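Local coordinates for LPXTG cell wall surface protein (Streptococcus gordonii, PDB 4IGB), which probably serves as an adhesin attached to the streptococcal cell wall, the present piece holding its N-terminal N1 and N2 domains, at residues Glu87-Leu92 with Asn112-His117; Glu125-Ser130 with Ile165-Phe170; Ser147-Ile152 with Ser280-Leu285; Ile290-Val295 with Thr316-Val321. One frame throughout, in Å; residues are numbered along the deposited sequence.

Contact 1. Residues Glu87-Leu92 with Asn112-His117; sequences ENPLSL and NKVTLH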
loop_
_atom_site.group_PDB
_atom_site.type_symbol
_atom_site.label_atom_id
_atom_site.label_comp_id
_atom_site.label_asym_id
_atom_site.label_seq_id
_atom_site.Cartn_x
_atom_site.Cartn_y
_atom_site.Cartn_z
ATOM N N GLU B 87 -0.123 25.269 3.049
ATOM C CA GLU B 87 0.767 24.539 2.145
ATOM C C GLU B 87 1.806 23.768 2.933
ATOM O O GLU B 87 2.385 24.291 3.896
ATOM C CB GLU B 87 1.484 25.508 1.195
ATOM C CG GLU B 87 0.538 26.221 0.241
ATOM C CD GLU B 87 1.210 27.296 -0.623
ATOM O OE1 GLU B 87 0.536 27.753 -1.566
ATOM O OE2 GLU B 87 2.376 27.702 -0.362
ATOM N N ASN B 88 2.029 22.518 2.535
ATOM C CA ASN B 88 3.048 21.685 3.163
ATOM C C ASN B 88 3.208 21.883 4.662
ATOM O O ASN B 88 4.297 22.243 5.125
ATOM C CB ASN B 88 4.400 21.932 2.481
ATOM C CG ASN B 88 4.440 21.375 1.081
ATOM O OD1 ASN B 88 4.459 22.121 0.102
ATOM N ND2 ASN B 88 4.429 20.058 0.975
ATOM N N PRO B 89 2.131 21.654 5.435
ATOM C CA PRO B 89 2.239 21.951 6.871
ATOM C C PRO B 89 3.041 20.911 7.640
ATOM O O PRO B 89 3.561 21.185 8.727
ATOM C CB PRO B 89 0.776 21.941 7.343
ATOM C CG PRO B 89 0.034 21.115 6.296
ATOM C CD PRO B 89 0.748 21.367 5.011
ATOM N N LEU B 90 3.144 19.717 7.082
ATOM C CA LEU B 90 3.623 18.585 7.853
ATOM C C LEU B 90 4.147 17.480 6.959
ATOM O O LEU B 90 3.451 17.010 6.052
ATOM C CB LEU B 90 2.497 18.029 8.733
ATOM C CG LEU B 90 2.923 16.918 9.694
ATOM C CD1 LEU B 90 3.976 17.448 10.660
ATOM C CD2 LEU B 90 1.729 16.357 10.470
ATOM N N SER B 91 5.370 17.061 7.244
ATOM C CA SER B 91 6.007 15.934 6.579
ATOM C C SER B 91 6.521 14.936 7.624
ATOM O O SER B 91 7.264 15.313 8.540
ATOM C CB SER B 91 7.169 16.435 5.709
ATOM O OG SER B 91 7.967 15.349 5.286
ATOM N N LEU B 92 6.133 13.669 7.493
ATOM C CA LEU B 92 6.461 12.671 8.507
ATOM C C LEU B 92 7.232 11.492 7.958
ATOM O O LEU B 92 7.104 11.133 6.802
ATOM C CB LEU B 92 5.176 12.112 9.139
ATOM C CG LEU B 92 4.267 13.164 9.770
ATOM C CD1 LEU B 92 2.940 12.535 10.138
ATOM C CD2 LEU B 92 4.951 13.769 10.992
ATOM N N ASN B 112 0.664 17.589 1.645
ATOM C CA ASN B 112 1.024 18.545 0.605
ATOM C C ASN B 112 0.269 19.831 0.824
ATOM O O ASN B 112 0.785 20.915 0.578
ATOM C CB ASN B 112 0.679 17.966 -0.757
ATOM C CG ASN B 112 1.320 16.607 -0.972
ATOM O OD1 ASN B 112 2.544 16.459 -0.848
ATOM N ND2 ASN B 112 0.496 15.598 -1.255
ATOM N N LYS B 113 -0.966 19.693 1.295
ATOM C CA LYS B 113 -1.808 20.846 1.534
ATOM C C LYS B 113 -2.987 20.437 2.401
ATOM O O LYS B 113 -3.564 19.354 2.236
ATOM C CB LYS B 113 -2.320 21.443 0.211
ATOM C CG LYS B 113 -3.216 22.656 0.398
ATOM C CD LYS B 113 -3.766 23.187 -0.928
ATOM C CE LYS B 113 -2.670 23.887 -1.727
ATOM N NZ LYS B 113 -3.120 24.217 -3.123
ATOM N N VAL B 114 -3.325 21.300 3.342
ATOM C CA VAL B 114 -4.589 21.181 4.057
ATOM C C VAL B 114 -5.298 22.510 3.900
ATOM O O VAL B 114 -4.724 23.565 4.176
ATOM C CB VAL B 114 -4.386 20.853 5.556
ATOM C CG1 VAL B 114 -5.749 20.824 6.311
ATOM C CG2 VAL B 114 -3.621 19.529 5.714
ATOM N N THR B 115 -6.536 22.455 3.429
ATOM C CA THR B 115 -7.349 23.651 3.267
ATOM C C THR B 115 -8.502 23.610 4.268
ATOM O O THR B 115 -9.273 22.644 4.305
ATOM C CB THR B 115 -7.950 23.738 1.840
ATOM O OG1 THR B 115 -6.904 23.665 0.860
ATOM C CG2 THR B 115 -8.733 25.043 1.671
ATOM N N LEU B 116 -8.602 24.660 5.074
ATOM C CA LEU B 116 -9.711 24.842 6.007
ATOM C C LEU B 116 -10.801 25.643 5.311
ATOM O O LEU B 116 -10.588 26.802 4.948
ATOM C CB LEU B 116 -9.234 25.603 7.258
ATOM C CG LEU B 116 -8.691 24.813 8.460
ATOM C CD1 LEU B 116 -7.977 23.534 8.070
ATOM C CD2 LEU B 116 -7.792 25.680 9.337
ATOM N N HIS B 117 -11.958 25.020 5.116
ATOM C CA HIS B 117 -13.115 25.682 4.530
ATOM C C HIS B 117 -14.018 26.234 5.626
ATOM O O HIS B 117 -14.667 25.481 6.355
ATOM C CB HIS B 117 -13.908 24.711 3.642
ATOM C CG HIS B 117 -13.181 24.305 2.395
ATOM N ND1 HIS B 117 -13.318 24.979 1.200
ATOM C CD2 HIS B 117 -12.292 23.310 2.164
ATOM C CE1 HIS B 117 -12.556 24.409 0.284
ATOM N NE2 HIS B 117 -11.919 23.396 0.845
HETATM O O HOH W 1 -1.952 27.228 -2.531
#

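Contact 2. Residues Glu125-Ser130 with Ile165-Phe170; sequences ESEMNS and IMNKAF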
loop_
_atom_site.group_PDB
_atom_site.type_symbol
_atom_site.label_atom_id
_atom_site.label_comp_id
_atom_site.label_asym_id
_atom_site.label_seq_id
_atom_site.Cartn_x
_atom_site.Cartn_y
_atom_site.Cartn_z
ATOM N N GLU B 125 -18.737 31.197 13.548
ATOM C CA GLU B 125 -18.478 32.565 13.987
ATOM C C GLU B 125 -18.118 32.595 15.467
ATOM O O GLU B 125 -17.184 33.274 15.892
ATOM C CB GLU B 125 -19.718 33.422 13.747
ATOM C CG GLU B 125 -19.649 34.811 14.364
ATOM C CD GLU B 125 -19.407 35.896 13.333
ATOM O OE1 GLU B 125 -18.888 35.565 12.244
ATOM O OE2 GLU B 125 -19.742 37.073 13.604
ATOM N N SER B 126 -18.889 31.851 16.247
ATOM C CA SER B 126 -18.719 31.798 17.684
ATOM C C SER B 126 -17.302 31.336 18.038
ATOM O O SER B 126 -16.617 31.977 18.836
ATOM C CB SER B 126 -19.767 30.857 18.276
ATOM O OG SER B 126 -19.658 30.774 19.679
ATOM N N GLU B 127 -16.864 30.230 17.436
ATOM C CA GLU B 127 -15.514 29.708 17.663
ATOM C C GLU B 127 -14.447 30.730 17.275
ATOM O O GLU B 127 -13.499 30.966 18.016
ATOM C CB GLU B 127 -15.297 28.407 16.881
ATOM C CG GLU B 127 -16.207 27.276 17.296
ATOM C CD GLU B 127 -15.884 26.740 18.689
ATOM O OE1 GLU B 127 -16.367 27.320 19.679
ATOM O OE2 GLU B 127 -15.145 25.741 18.798
ATOM N N MET B 128 -14.608 31.346 16.112
ATOM C CA MET B 128 -13.635 32.331 15.646
ATOM C C MET B 128 -13.504 33.495 16.615
ATOM O O MET B 128 -12.400 33.991 16.861
ATOM C CB MET B 128 -14.006 32.838 14.250
ATOM C CG MET B 128 -13.824 31.784 13.166
ATOM S SD MET B 128 -12.098 31.349 12.885
ATOM C CE MET B 128 -11.596 32.684 11.799
ATOM N N ASN B 129 -14.634 33.930 17.163
ATOM C CA ASN B 129 -14.635 35.054 18.099
ATOM C C ASN B 129 -14.302 34.677 19.545
ATOM O O ASN B 129 -13.946 35.545 20.346
ATOM C CB ASN B 129 -15.972 35.790 18.052
ATOM C CG ASN B 129 -16.191 36.490 16.738
ATOM O OD1 ASN B 129 -17.319 36.607 16.264
ATOM N ND2 ASN B 129 -15.107 36.951 16.131
ATOM N N SER B 130 -14.418 33.391 19.873
ATOM C CA SER B 130 -14.172 32.931 21.242
ATOM C C SER B 130 -12.817 33.404 21.757
ATOM O O SER B 130 -11.954 33.827 20.989
ATOM C CB SER B 130 -14.232 31.403 21.318
ATOM O OG SER B 130 -12.986 30.841 20.933
ATOM N N ILE B 165 -9.082 23.848 20.615
ATOM C CA ILE B 165 -9.411 23.424 19.257
ATOM C C ILE B 165 -10.858 23.743 18.907
ATOM O O ILE B 165 -11.773 23.387 19.643
ATOM C CB ILE B 165 -9.165 21.924 19.052
ATOM C CG1 ILE B 165 -7.827 21.507 19.672
ATOM C CG2 ILE B 165 -9.194 21.583 17.564
ATOM C CD1 ILE B 165 -7.619 20.010 19.724
ATOM N N MET B 166 -11.063 24.408 17.775
ATOM C CA MET B 166 -12.402 24.795 17.337
ATOM C C MET B 166 -13.257 23.608 16.922
ATOM O O MET B 166 -12.785 22.712 16.220
ATOM C CB MET B 166 -12.314 25.756 16.152
ATOM C CG MET B 166 -11.663 27.062 16.471
ATOM S SD MET B 166 -11.693 28.147 15.028
ATOM C CE MET B 166 -10.897 29.578 15.755
ATOM N N ASN B 167 -14.518 23.615 17.351
ATOM C CA ASN B 167 -15.490 22.627 16.905
ATOM C C ASN B 167 -16.397 23.183 15.820
ATOM O O ASN B 167 -17.009 24.238 15.986
ATOM C CB ASN B 167 -16.355 22.144 18.072
ATOM C CG ASN B 167 -15.563 21.376 19.099
ATOM O OD1 ASN B 167 -15.023 21.958 20.046
ATOM N ND2 ASN B 167 -15.495 20.055 18.926
ATOM N N LYS B 168 -16.486 22.466 14.711
ATOM C CA LYS B 168 -17.460 22.798 13.685
ATOM C C LYS B 168 -17.284 24.212 13.181
ATOM O O LYS B 168 -18.269 24.901 12.914
ATOM C CB LYS B 168 -18.882 22.624 14.227
ATOM C CG LYS B 168 -19.195 21.216 14.687
ATOM C CD LYS B 168 -20.510 21.179 15.463
ATOM C CE LYS B 168 -20.801 19.792 15.991
ATOM N NZ LYS B 168 -22.006 19.806 16.863
ATOM N N ALA B 169 -16.034 24.643 13.048
ATOM C CA ALA B 169 -15.724 25.966 12.506
ATOM C C ALA B 169 -15.295 25.916 11.033
ATOM O O ALA B 169 -15.654 26.790 10.234
ATOM C CB ALA B 169 -14.651 26.634 13.340
ATOM N N PHE B 170 -14.510 24.903 10.679
ATOM C CA PHE B 170 -14.099 24.700 9.290
ATOM C C PHE B 170 -14.225 23.221 8.970
ATOM O O PHE B 170 -13.938 22.382 9.824
ATOM C CB PHE B 170 -12.617 25.065 9.070
ATOM C CG PHE B 170 -12.257 26.493 9.392
ATOM C CD1 PHE B 170 -12.110 27.427 8.383
ATOM C CD2 PHE B 170 -12.009 26.882 10.690
ATOM C CE1 PHE B 170 -11.761 28.723 8.664
ATOM C CE2 PHE B 170 -11.659 28.176 10.980
ATOM C CZ PHE B 170 -11.539 29.103 9.965
#

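Contact 3. Residues Ser147-Ile152 with Ser280-Leu285; sequences SNAFEI and SAVFGL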
loop_
_atom_site.group_PDB
_atom_site.type_symbol
_atom_site.label_atom_id
_atom_site.label_comp_id
_atom_site.label_asym_id
_atom_site.label_seq_id
_atom_site.Cartn_x
_atom_site.Cartn_y
_atom_site.Cartn_z
ATOM N N SER B 147 -5.258 -0.685 15.423
ATOM C CA SER B 147 -3.819 -0.818 15.564
ATOM C C SER B 147 -3.107 -0.134 14.393
ATOM O O SER B 147 -3.616 -0.098 13.275
ATOM C CB SER B 147 -3.430 -2.301 15.592
ATOM O OG SER B 147 -3.877 -2.931 16.782
ATOM N N ASN B 148 -1.932 0.418 14.659
ATOM C CA ASN B 148 -1.043 0.830 13.581
ATOM C C ASN B 148 -1.687 1.782 12.579
ATOM O O ASN B 148 -1.564 1.608 11.375
ATOM C CB ASN B 148 -0.527 -0.416 12.859
ATOM C CG ASN B 148 0.477 -1.173 13.686
ATOM O OD1 ASN B 148 1.426 -0.590 14.201
ATOM N ND2 ASN B 148 0.262 -2.469 13.847
ATOM N N ALA B 149 -2.376 2.793 13.074
ATOM C CA ALA B 149 -3.132 3.640 12.183
ATOM C C ALA B 149 -2.932 5.114 12.492
ATOM O O ALA B 149 -2.482 5.488 13.579
ATOM C CB ALA B 149 -4.623 3.278 12.250
ATOM N N PHE B 150 -3.265 5.940 11.517
ATOM C CA PHE B 150 -3.370 7.372 11.739
ATOM C C PHE B 150 -4.774 7.857 11.395
ATOM O O PHE B 150 -5.525 7.184 10.675
ATOM C CB PHE B 150 -2.295 8.143 10.966
ATOM C CG PHE B 150 -2.277 7.874 9.487
ATOM C CD1 PHE B 150 -3.099 8.589 8.629
ATOM C CD2 PHE B 150 -1.414 6.925 8.949
ATOM C CE1 PHE B 150 -3.074 8.364 7.258
ATOM C CE2 PHE B 150 -1.387 6.681 7.579
ATOM C CZ PHE B 150 -2.210 7.415 6.728
ATOM N N GLU B 151 -5.123 9.027 11.912
ATOM C CA GLU B 151 -6.456 9.576 11.739
ATOM C C GLU B 151 -6.398 10.951 11.104
ATOM O O GLU B 151 -5.640 11.793 11.550
ATOM C CB GLU B 151 -7.119 9.681 13.110
ATOM C CG GLU B 151 -8.488 10.335 13.134
ATOM C CD GLU B 151 -9.195 10.087 14.458
ATOM O OE1 GLU B 151 -8.667 9.277 15.255
ATOM O OE2 GLU B 151 -10.265 10.702 14.704
ATOM N N ILE B 152 -7.190 11.169 10.058
ATOM C CA ILE B 152 -7.301 12.482 9.440
ATOM C C ILE B 152 -8.731 12.964 9.595
ATOM O O ILE B 152 -9.670 12.201 9.371
ATOM C CB ILE B 152 -6.925 12.441 7.956
ATOM C CG1 ILE B 152 -5.519 11.864 7.783
ATOM C CG2 ILE B 152 -6.991 13.827 7.359
ATOM C CD1 ILE B 152 -5.154 11.559 6.359
ATOM N N SER B 280 -13.954 12.231 11.066
ATOM C CA SER B 280 -12.598 11.838 10.755
ATOM C C SER B 280 -12.612 10.391 10.305
ATOM O O SER B 280 -13.612 9.680 10.491
ATOM C CB SER B 280 -11.699 12.011 11.977
ATOM O OG SER B 280 -12.059 11.101 12.997
ATOM N N ALA B 281 -11.512 9.970 9.696
ATOM C CA ALA B 281 -11.366 8.593 9.263
ATOM C C ALA B 281 -9.993 8.069 9.656
ATOM O O ALA B 281 -9.052 8.839 9.874
ATOM C CB ALA B 281 -11.568 8.477 7.747
ATOM N N VAL B 282 -9.883 6.753 9.724
ATOM C CA VAL B 282 -8.688 6.114 10.241
ATOM C C VAL B 282 -8.064 5.306 9.118
ATOM O O VAL B 282 -8.770 4.619 8.370
ATOM C CB VAL B 282 -9.030 5.193 11.445
ATOM C CG1 VAL B 282 -7.788 4.510 11.972
ATOM C CG2 VAL B 282 -9.694 5.992 12.548
ATOM N N PHE B 283 -6.745 5.386 9.003
ATOM C CA PHE B 283 -6.039 4.739 7.911
ATOM C C PHE B 283 -4.821 3.974 8.386
ATOM O O PHE B 283 -4.101 4.422 9.280
ATOM C CB PHE B 283 -5.550 5.777 6.904
ATOM C CG PHE B 283 -6.628 6.671 6.382
ATOM C CD1 PHE B 283 -7.335 6.328 5.243
ATOM C CD2 PHE B 283 -6.922 7.862 7.023
ATOM C CE1 PHE B 283 -8.337 7.158 4.752
ATOM C CE2 PHE B 283 -7.908 8.701 6.547
ATOM C CZ PHE B 283 -8.622 8.351 5.403
ATOM N N GLY B 284 -4.573 2.841 7.745
ATOM C CA GLY B 284 -3.288 2.173 7.853
ATOM C C GLY B 284 -2.632 2.145 6.492
ATOM O O GLY B 284 -3.215 2.602 5.516
ATOM N N LEU B 285 -1.418 1.617 6.405
ATOM C CA LEU B 285 -0.814 1.398 5.104
ATOM C C LEU B 285 -0.506 -0.080 4.976
ATOM O O LEU B 285 -0.109 -0.719 5.940
ATOM C CB LEU B 285 0.450 2.233 4.913
ATOM C CG LEU B 285 0.316 3.747 5.070
ATOM C CD1 LEU B 285 1.698 4.384 4.927
ATOM C CD2 LEU B 285 -0.632 4.308 4.030
HETATM O O HOH W 2 -0.594 0.793 9.017
#

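Contact 4. Residues Ile290-Val295 with Thr316-Val321; sequences IDPRPV and TFKVPV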
loop_
_atom_site.group_PDB
_atom_site.type_symbol
_atom_site.label_atom_id
_atom_site.label_comp_id
_atom_site.label_asym_id
_atom_site.label_seq_id
_atom_site.Cartn_x
_atom_site.Cartn_y
_atom_site.Cartn_z
ATOM N N ILE B 290 3.026 -12.019 -0.474
ATOM C CA ILE B 290 3.543 -13.161 -1.223
ATOM C C ILE B 290 4.486 -13.856 -0.267
ATOM O O ILE B 290 5.672 -13.553 -0.210
ATOM C CB ILE B 290 4.258 -12.765 -2.551
ATOM C CG1 ILE B 290 3.254 -12.175 -3.545
ATOM C CG2 ILE B 290 4.932 -13.989 -3.200
ATOM C CD1 ILE B 290 3.891 -11.624 -4.818
ATOM N N ASP B 291 3.932 -14.777 0.509
ATOM C CA ASP B 291 4.644 -15.333 1.643
ATOM C C ASP B 291 4.180 -16.768 1.877
ATOM O O ASP B 291 3.001 -17.012 2.121
ATOM C CB ASP B 291 4.394 -14.452 2.869
ATOM C CG ASP B 291 4.837 -15.101 4.174
ATOM O OD1 ASP B 291 5.720 -15.982 4.148
ATOM O OD2 ASP B 291 4.299 -14.718 5.239
ATOM N N PRO B 292 5.115 -17.723 1.817
ATOM C CA PRO B 292 6.563 -17.500 1.667
ATOM C C PRO B 292 7.006 -16.936 0.320
ATOM O O PRO B 292 6.333 -17.114 -0.682
ATOM C CB PRO B 292 7.153 -18.906 1.841
ATOM C CG PRO B 292 6.037 -19.828 1.448
ATOM C CD PRO B 292 4.777 -19.153 1.908
ATOM N N ARG B 293 8.153 -16.273 0.312
ATOM C CA ARG B 293 8.791 -15.840 -0.922
ATOM C C ARG B 293 9.187 -17.072 -1.716
ATOM O O ARG B 293 9.218 -18.178 -1.176
ATOM C CB ARG B 293 10.046 -15.015 -0.612
ATOM C CG ARG B 293 9.767 -13.723 0.126
ATOM C CD ARG B 293 11.031 -13.201 0.819
ATOM N NE ARG B 293 12.190 -13.162 -0.078
ATOM C CZ ARG B 293 13.419 -12.824 0.307
ATOM N NH1 ARG B 293 14.418 -12.797 -0.568
ATOM N NH2 ARG B 293 13.651 -12.505 1.575
ATOM N N PRO B 294 9.496 -16.889 -3.007
ATOM C CA PRO B 294 9.987 -18.039 -3.768
ATOM C C PRO B 294 11.247 -18.616 -3.136
ATOM O O PRO B 294 12.086 -17.877 -2.607
ATOM C CB PRO B 294 10.280 -17.439 -5.149
ATOM C CG PRO B 294 9.260 -16.338 -5.264
ATOM C CD PRO B 294 9.200 -15.735 -3.876
ATOM N N VAL B 295 11.354 -19.939 -3.183
ATOM C CA VAL B 295 12.510 -20.652 -2.663
ATOM C C VAL B 295 13.386 -21.136 -3.817
ATOM O O VAL B 295 12.934 -21.884 -4.696
ATOM C CB VAL B 295 12.082 -21.866 -1.802
ATOM C CG1 VAL B 295 13.303 -22.614 -1.308
ATOM C CG2 VAL B 295 11.221 -21.397 -0.630
ATOM N N THR B 316 10.838 -22.811 -6.294
ATOM C CA THR B 316 9.502 -23.157 -5.836
ATOM C C THR B 316 8.705 -21.900 -5.538
ATOM O O THR B 316 9.088 -21.098 -4.685
ATOM C CB THR B 316 9.595 -23.994 -4.581
ATOM O OG1 THR B 316 10.383 -25.155 -4.869
ATOM C CG2 THR B 316 8.203 -24.391 -4.089
ATOM N N PHE B 317 7.596 -21.721 -6.243
ATOM C CA PHE B 317 6.830 -20.484 -6.112
ATOM C C PHE B 317 5.521 -20.734 -5.386
ATOM O O PHE B 317 4.682 -21.489 -5.864
ATOM C CB PHE B 317 6.556 -19.878 -7.498
ATOM C CG PHE B 317 7.809 -19.588 -8.287
ATOM C CD1 PHE B 317 8.410 -18.346 -8.219
ATOM C CD2 PHE B 317 8.384 -20.561 -9.086
ATOM C CE1 PHE B 317 9.579 -18.074 -8.931
ATOM C CE2 PHE B 317 9.548 -20.294 -9.810
ATOM C CZ PHE B 317 10.144 -19.047 -9.728
ATOM N N LYS B 318 5.336 -20.090 -4.238
ATOM C CA LYS B 318 4.040 -20.157 -3.570
ATOM C C LYS B 318 3.104 -19.147 -4.216
ATOM O O LYS B 318 3.479 -17.993 -4.436
ATOM C CB LYS B 318 4.175 -19.903 -2.061
ATOM C CG LYS B 318 2.850 -19.922 -1.268
ATOM C CD LYS B 318 2.033 -18.654 -1.515
ATOM C CE LYS B 318 1.545 -17.982 -0.240
ATOM N NZ LYS B 318 0.887 -18.867 0.767
ATOM N N VAL B 319 1.885 -19.588 -4.509
ATOM C CA VAL B 319 0.896 -18.756 -5.158
ATOM C C VAL B 319 -0.035 -18.083 -4.143
ATOM O O VAL B 319 -0.683 -18.756 -3.348
ATOM C CB VAL B 319 0.055 -19.601 -6.142
ATOM C CG1 VAL B 319 -1.013 -18.753 -6.787
ATOM C CG2 VAL B 319 0.951 -20.263 -7.194
ATOM N N PRO B 320 -0.122 -16.742 -4.183
ATOM C CA PRO B 320 -0.995 -15.997 -3.267
ATOM C C PRO B 320 -2.465 -16.332 -3.480
ATOM O O PRO B 320 -2.901 -16.483 -4.616
ATOM C CB PRO B 320 -0.761 -14.529 -3.660
ATOM C CG PRO B 320 0.415 -14.527 -4.529
ATOM C CD PRO B 320 0.513 -15.862 -5.173
ATOM N N VAL B 321 -3.228 -16.403 -2.398
ATOM C CA VAL B 321 -4.655 -16.684 -2.484
ATOM C C VAL B 321 -5.470 -15.413 -2.725
ATOM O O VAL B 321 -5.433 -14.482 -1.921
ATOM C CB VAL B 321 -5.165 -17.382 -1.202
ATOM C CG1 VAL B 321 -6.686 -17.564 -1.250
ATOM C CG2 VAL B 321 -4.442 -18.727 -0.991
HETATM O O HOH W 3 6.306 -17.465 -3.681
HETATM O O HOH W 4 7.989 -20.446 -2.067
HETATM O O HOH W 5 12.997 -24.727 -4.729
#

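Contact 1. Residues Glu87-Leu92 with Asn112-His117
N88 and N112 are joined by one backbone hydrogen bond, in which N88 N donates to N112 O over 2.8 Å with an N-H...O angle of 160°. The donor stands well above the plane of the N112 carbonyl. Next to it P89 and V114 make the apolar part of the contact: P89 CG rests 4.0 Å from V114 CG2, and the two side chains meet at roughly a right angle. V114 CG1 lies anti to the backbone N, which leaves CG2 beside that nitrogen as the branch that touches the proline ring. On another face of the strands, E87 and K113 form an antiparallel non-hydrogen-bonded pair whose CA atoms are 4.5 Å apart. Their charged ends do not meet directly; a water donates to E87 OE1 at 2.7 Å and accepts a weak, 3.3 Å bond from K113 NZ. The pairing belongs to the long beta hairpin of strands 84-100 and 103-118, at the point where the first strand turns a corner at E87 and N88. The partner strand is irregular here too, since N112 and K113 both face D175 in a classic beta bulge. The N112 amide is held from outside the contact, ND2 by T177 OG1 and D175 OD1, and OD1 by N110 ND2. Both P89 and V114 also touch L74 of strand 68-75, in the facing sheet of the N1 beta sandwich.

Contact 2. Residues Glu125-Ser130 with Ile165-Phe170
E127 OE2 accepts a hydrogen bond from the backbone N of N167, at 2.6 Å and nearly straight, with an N-H...O angle of 166°. The bond reaches the oxygen on its anti side and lies 18° out of the carboxylate plane. It ties the short helix 122-129 to the loop that leads into strand 170-182, at one end of the N1 beta sandwich. A chi2 of -69° turns E127 CD toward the loop backbone; OE2 is also 3.2 Å from M166 CA, and CG lies against N167 O at 3.4 Å. Nearer the helix, E127 CB packs on A169 CB and M166 CG. The N167 side chain is held separately, ND2 donating to E58 O. One position along the helix, M128 is bent at chi2, which sets SD between M166 of the loop and F170, the first residue of strand 170-182. M166 CE lies 3.6 Å from that sulfur. The other neighbour, F170, makes a Met-aromatic contact: M128 SD sits at the ring edge, near its plane, 3.7 Å from F170 CZ.

Contact 3. Residues Ser147-Ile152 with Ser280-Leu285
F150 and F283 lie on the same side of two paired strands and carry the apolar half of this contact. F150 CG sits between the backbone N and the carbonyl carbon (chi1 55°), the crowded position; the ring beyond it meets F283. Beyond CB, the ring atoms CG and CD2 approach F283 O, with CD2 at 3.7 Å, while CD1 nears F283 CB. Farther out, CE1 makes the close approach to F283 CB, 3.6 Å, and CE2 has L285 CG at the ring edge. The tip, CZ, returns to F283 CB. This methylene therefore lies over the F150 face in a CH-pi contact, 4.0 Å from the centroid, whereas the two rings are slid apart and barely overlap. I152 CD1 continues the row against F283 CE2.

On the other face, A149 CB and V282 CG1 press together at 3.4 Å, a close squeeze for two methyl carbons. Farther along, S280 OG donates a short 2.5 Å bond to E151 OE2, on the anti side and tilted 32° from the carboxylate plane. Y157 OH also bonds that oxygen, so the buried carboxylate oxygen has two partners. A water accepts from L285 N and donates to N148 O, linking the two backbones beyond the F150-F283 pair. Reciprocal backbone bonds join F150 with F283, the N of F150 lying 2.8 Å from O of F283, and I152 with A281. Hydrogen-bonded pairs on either side of the non-hydrogen-bonded pair E151-V282 are the regular ladder of an antiparallel sheet, here joining strands 149-153 and 280-287 within the six-stranded sheet of the N1 sandwich.

Contact 4. Residues Ile290-Val295 with Thr316-Val321
K318 is brought against P292 by its torsions: CG is anti to the backbone N (chi1 179°), and the chain then bends at chi2 (-74°) and again beyond. The K318 side chain and the ring of P292, which follows a cis peptide bond, cross at about a right angle, with K318 CG 3.8 Å from P292 CD. The end of K318 lies near D291 O, but its modelled position is doubtful. Farther along, P294 CG lies 3.7 Å from F317 CD1, the two side chains crossing at a slant, and at the other end I290 CG1 meets P320 CG at 3.8 Å. Regular pairing is confined to V295 and T316, an antiparallel hydrogen-bonded pair: V295 N donates to T316 O and T316 N to V295 O, the latter over 2.8 Å. Waters also link the backbones, one molecule donating to P292 O and K318 O and another to R293 O and T316 O. The contact lies at the end of the pairing of strands 295-304 and 310-317 of the N2 domain, where the loop entering the first runs beside the chain leaving the second. The F317 side chain touches V413 and L415 of strand 409-417 and I391 of strand 389-397, while I290 and P294 share L415 and A422 as neighbours.

Overall arrangement
Contacts 1, 2 and 3 belong to the N1 domain, and contact 4 lies in N2, its centre about 40 Å from that of contact 1. Contacts 2 and 3 are buried, whereas contacts 1 and 4 are only partly buried; waters bridge contacts 1, 3 and 4. Contact 3 is a regular strand ladder; contacts 1 and 4 each keep only a small part of such pairing, at a corner and at a strand end, and let prolines supply apolar surface. Contact 2 instead relies on a carboxylate and two methionines between helix and loop. It touches contact 1 directly, L116 and H117 packing on F170. Contacts 1 and 3 belong to the two facing sheets of the sandwich.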